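Local coordinates for protein GLB-12 (PDB 4BJA) that binds heme through two axial histidines and probably serves as a redox-signalling globin needed for reproduction in Caenorhabditis elegans, at residues Leu156-Thr161 and Ile188-Lys193. The protein carries 1 engineered substitution. Numbering follows the deposited sequence. Where two conformers were deposited one is given.
Sequences LIPFLT and ITDVWK
Ile157, Leu160 and Trp192 lead an apolar helix-to-helix contact, in which the C-terminal end of helix 144-160 packs on an early part of helix 185-214, the last two helices of this globin fold. It illustrates how an aromatic face and branched aliphatic chains mesh at a helix pair. The two segments run roughly antiparallel, at 138°, with axes 9.9 Å apart; no hydrogen bond crosses between them, and the contact is made mostly by side chains. The indole of Trp192 offers a face to Leu160, whose CD1 sits over the five-membered ring, 3.3 Å from its centroid and 14° off the normal, a close CH-pi contact. Leu156 adds its CD1 obliquely, 4.1 Å from Trp192 CZ3. Ile157 extends its chain past the root of the indole: with CG1 anti to the carbonyl carbon (chi1 -67°) and chi2 fully extended, CD1 ends 3.7 Å from Trp192 CB and also meets the aliphatic CG of Lys193. Its other branch, CG2, lies 3.6 Å from Thr189 OG1, a hydroxyl that hydrogen-bonds Thr185 O one turn earlier and so can border methyl groups. Farther along, Thr161 CG2 rests 3.8 Å from Ile188 CG2. Trp192 NE1 hydrogen-bonds Thr43 OG1 of helix 34-46. An alanine in place of Trp192 would probably leave Leu160 CD1 without its aromatic face and Thr43 without its indole partner, opening a gap between the helices. Three further helices (34-46, 50-65 and 87-108) pack around the pair, Met100 and Thr104 touching the indole and Ile53 and Ile57 meeting Leu156.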
ATOM      1  N   LEU A 156       1.593 -12.912 -18.377  1.00 17.51           N
ATOM      2  CA  LEU A 156       0.147 -13.145 -18.226  1.00 17.45           C
ATOM      3  C   LEU A 156      -0.679 -12.066 -18.895  1.00 17.52           C
ATOM      4  O   LEU A 156      -1.710 -12.385 -19.522  1.00 18.83           O
ATOM      5  CB  LEU A 156      -0.170 -13.169 -16.736  1.00 17.27           C
ATOM      6  CG  LEU A 156      -1.423 -13.902 -16.243  1.00 21.92           C
ATOM      7  CD1 LEU A 156      -2.142 -13.300 -15.046  1.00 23.33           C
ATOM      8  CD2 LEU A 156      -2.258 -14.841 -17.154  1.00 22.18           C
ATOM      9  N   ILE A 157      -0.229 -10.809 -18.817  1.00 16.36           N
ATOM     10  CA  ILE A 157      -1.057  -9.702 -19.318  1.00 18.10           C
ATOM     11  C   ILE A 157      -1.379  -9.813 -20.826  1.00 18.97           C
ATOM     12  O   ILE A 157      -2.516  -9.588 -21.238  1.00 20.34           O
ATOM     13  CB  ILE A 157      -0.482  -8.313 -18.929  1.00 17.49           C
ATOM     14  CG1 ILE A 157      -0.589  -8.181 -17.409  1.00 17.75           C
ATOM     15  CG2 ILE A 157      -1.242  -7.166 -19.714  1.00 19.60           C
ATOM     16  CD1 ILE A 157      -0.063  -6.872 -16.847  1.00 19.88           C
ATOM     17  N   PRO A 158      -0.407 -10.202 -21.668  1.00 20.38           N
ATOM     18  CA  PRO A 158      -0.794 -10.405 -23.072  1.00 20.92           C
ATOM     19  C   PRO A 158      -1.834 -11.489 -23.321  1.00 21.46           C
ATOM     20  O   PRO A 158      -2.589 -11.358 -24.301  1.00 23.00           O
ATOM     21  CB  PRO A 158       0.549 -10.780 -23.742  1.00 22.02           C
ATOM     22  CG  PRO A 158       1.562 -10.056 -22.941  1.00 22.11           C
ATOM     23  CD  PRO A 158       1.059 -10.142 -21.510  1.00 20.06           C
ATOM     24  N   PHE A 159      -1.913 -12.546 -22.484  1.00 21.94           N
ATOM     25  CA  PHE A 159      -3.039 -13.489 -22.578  1.00 21.78           C
ATOM     26  C   PHE A 159      -4.348 -12.790 -22.171  1.00 22.10           C
ATOM     27  O   PHE A 159      -5.393 -12.978 -22.823  1.00 23.43           O
ATOM     28  CB  PHE A 159      -2.827 -14.721 -21.679  1.00 22.32           C
ATOM     29  CG  PHE A 159      -1.740 -15.638 -22.152  1.00 23.80           C
ATOM     30  CD1 PHE A 159      -1.948 -16.439 -23.281  1.00 27.52           C
ATOM     31  CD2 PHE A 159      -0.545 -15.733 -21.478  1.00 24.50           C
ATOM     32  CE1 PHE A 159      -0.939 -17.306 -23.744  1.00 28.04           C
ATOM     33  CE2 PHE A 159       0.480 -16.599 -21.944  1.00 27.38           C
ATOM     34  CZ  PHE A 159       0.265 -17.374 -23.070  1.00 28.16           C
ATOM     35  N   LEU A 160      -4.276 -11.973 -21.118  1.00 21.10           N
ATOM     36  CA  LEU A 160      -5.483 -11.327 -20.566  1.00 21.24           C
ATOM     37  C   LEU A 160      -6.053 -10.307 -21.539  1.00 22.72           C
ATOM     38  O   LEU A 160      -7.268 -10.046 -21.522  1.00 24.18           O
ATOM     39  CB  LEU A 160      -5.161 -10.622 -19.246  1.00 19.71           C
ATOM     40  CG  LEU A 160      -4.921 -11.589 -18.095  1.00 19.00           C
ATOM     41  CD1 LEU A 160      -4.158 -10.837 -16.946  1.00 19.01           C
ATOM     42  CD2 LEU A 160      -6.237 -12.153 -17.596  1.00 20.65           C
ATOM     43  N   THR A 161      -5.200  -9.706 -22.366  1.00 22.55           N
ATOM     44  CA  THR A 161      -5.657  -8.710 -23.316  1.00 23.67           C
ATOM     45  C   THR A 161      -6.098  -9.361 -24.633  1.00 25.42           C
ATOM     46  O   THR A 161      -6.714  -8.708 -25.508  1.00 25.75           O
ATOM     47  CB  THR A 161      -4.566  -7.693 -23.659  1.00 24.23           C
ATOM     48  OG1 THR A 161      -3.434  -8.377 -24.218  1.00 23.69           O
ATOM     49  CG2 THR A 161      -4.147  -6.860 -22.420  1.00 24.34           C
ATOM     50  N   ILE A 188      -6.872  -2.881 -19.590  1.00 23.15           N
ATOM     51  CA  ILE A 188      -6.641  -4.170 -18.973  1.00 20.89           C
ATOM     52  C   ILE A 188      -5.199  -4.217 -18.454  1.00 20.32           C
ATOM     53  O   ILE A 188      -4.928  -4.683 -17.342  1.00 18.29           O
ATOM     54  CB  ILE A 188      -6.883  -5.317 -19.984  1.00 20.82           C
ATOM     55  CG1 ILE A 188      -8.362  -5.371 -20.379  1.00 21.07           C
ATOM     56  CG2 ILE A 188      -6.519  -6.656 -19.407  1.00 20.53           C
ATOM     57  CD1 ILE A 188      -8.600  -6.312 -21.573  1.00 23.28           C
ATOM     58  N   THR A 189      -4.275  -3.736 -19.281  1.00 19.32           N
ATOM     59  CA  THR A 189      -2.867  -3.703 -18.879  1.00 20.00           C
ATOM     60  C   THR A 189      -2.647  -2.864 -17.600  1.00 19.54           C
ATOM     61  O   THR A 189      -1.986  -3.325 -16.666  1.00 19.82           O
ATOM     62  CB  THR A 189      -2.002  -3.155 -20.060  1.00 19.72           C
ATOM     63  OG1 THR A 189      -2.135  -4.005 -21.212  1.00 23.10           O
ATOM     64  CG2 THR A 189      -0.537  -3.046 -19.697  1.00 21.63           C
ATOM     65  N   ASP A 190      -3.226  -1.648 -17.558  1.00 20.54           N
ATOM     66  CA  ASP A 190      -3.017  -0.763 -16.428  0.50 20.96           C
ATOM     67  C   ASP A 190      -3.644  -1.365 -15.150  1.00 19.96           C
ATOM     68  O   ASP A 190      -3.024  -1.334 -14.089  1.00 19.47           O
ATOM     69  CB  ASP A 190      -3.561   0.654 -16.728  0.50 22.66           C
ATOM     70  CG  ASP A 190      -2.883   1.333 -17.947  0.50 26.63           C
ATOM     71  OD1 ASP A 190      -1.917   0.815 -18.543  0.50 29.00           O
ATOM     72  OD2 ASP A 190      -3.366   2.420 -18.344  0.50 29.89           O
ATOM     73  N   VAL A 191      -4.841  -1.940 -15.260  1.00 18.95           N
ATOM     74  CA  VAL A 191      -5.500  -2.512 -14.096  1.00 18.60           C
ATOM     75  C   VAL A 191      -4.722  -3.706 -13.543  1.00 17.39           C
ATOM     76  O   VAL A 191      -4.530  -3.818 -12.317  1.00 16.50           O
ATOM     77  CB  VAL A 191      -6.977  -2.893 -14.384  1.00 18.83           C
ATOM     78  CG1 VAL A 191      -7.539  -3.645 -13.231  1.00 18.95           C
ATOM     79  CG2 VAL A 191      -7.808  -1.625 -14.634  1.00 20.51           C
ATOM     80  N   TRP A 192      -4.270  -4.595 -14.438  1.00 16.40           N
ATOM     81  CA  TRP A 192      -3.542  -5.761 -13.983  1.00 16.25           C
ATOM     82  C   TRP A 192      -2.208  -5.342 -13.391  1.00 15.97           C
ATOM     83  O   TRP A 192      -1.732  -5.937 -12.421  1.00 16.03           O
ATOM     84  CB  TRP A 192      -3.393  -6.812 -15.137  1.00 15.53           C
ATOM     85  CG  TRP A 192      -4.560  -7.723 -15.136  1.00 16.26           C
ATOM     86  CD1 TRP A 192      -5.720  -7.576 -15.849  1.00 17.39           C
ATOM     87  CD2 TRP A 192      -4.728  -8.890 -14.331  1.00 16.97           C
ATOM     88  NE1 TRP A 192      -6.592  -8.597 -15.551  1.00 17.98           N
ATOM     89  CE2 TRP A 192      -6.002  -9.427 -14.628  1.00 16.54           C
ATOM     90  CE3 TRP A 192      -3.908  -9.558 -13.414  1.00 15.79           C
ATOM     91  CZ2 TRP A 192      -6.478 -10.600 -14.017  1.00 16.84           C
ATOM     92  CZ3 TRP A 192      -4.378 -10.723 -12.820  1.00 17.30           C
ATOM     93  CH2 TRP A 192      -5.661 -11.223 -13.110  1.00 16.80           C
ATOM     94  N   LYS A 193      -1.574  -4.321 -13.961  1.00 16.92           N
ATOM     95  CA  LYS A 193      -0.334  -3.825 -13.327  1.00 16.97           C
ATOM     96  C   LYS A 193      -0.591  -3.270 -11.923  1.00 16.28           C
ATOM     97  O   LYS A 193       0.179  -3.551 -11.021  1.00 16.44           O
ATOM     98  CB  LYS A 193       0.416  -2.822 -14.199  1.00 17.10           C
ATOM     99  CG  LYS A 193       1.065  -3.516 -15.411  1.00 18.14           C
ATOM    100  CD  LYS A 193       1.831  -2.506 -16.267  1.00 22.36           C
ATOM    101  CE  LYS A 193       2.470  -3.175 -17.481  1.00 21.91           C
ATOM    102  NZ  LYS A 193       3.041  -2.134 -18.461  1.00 25.91           N
TER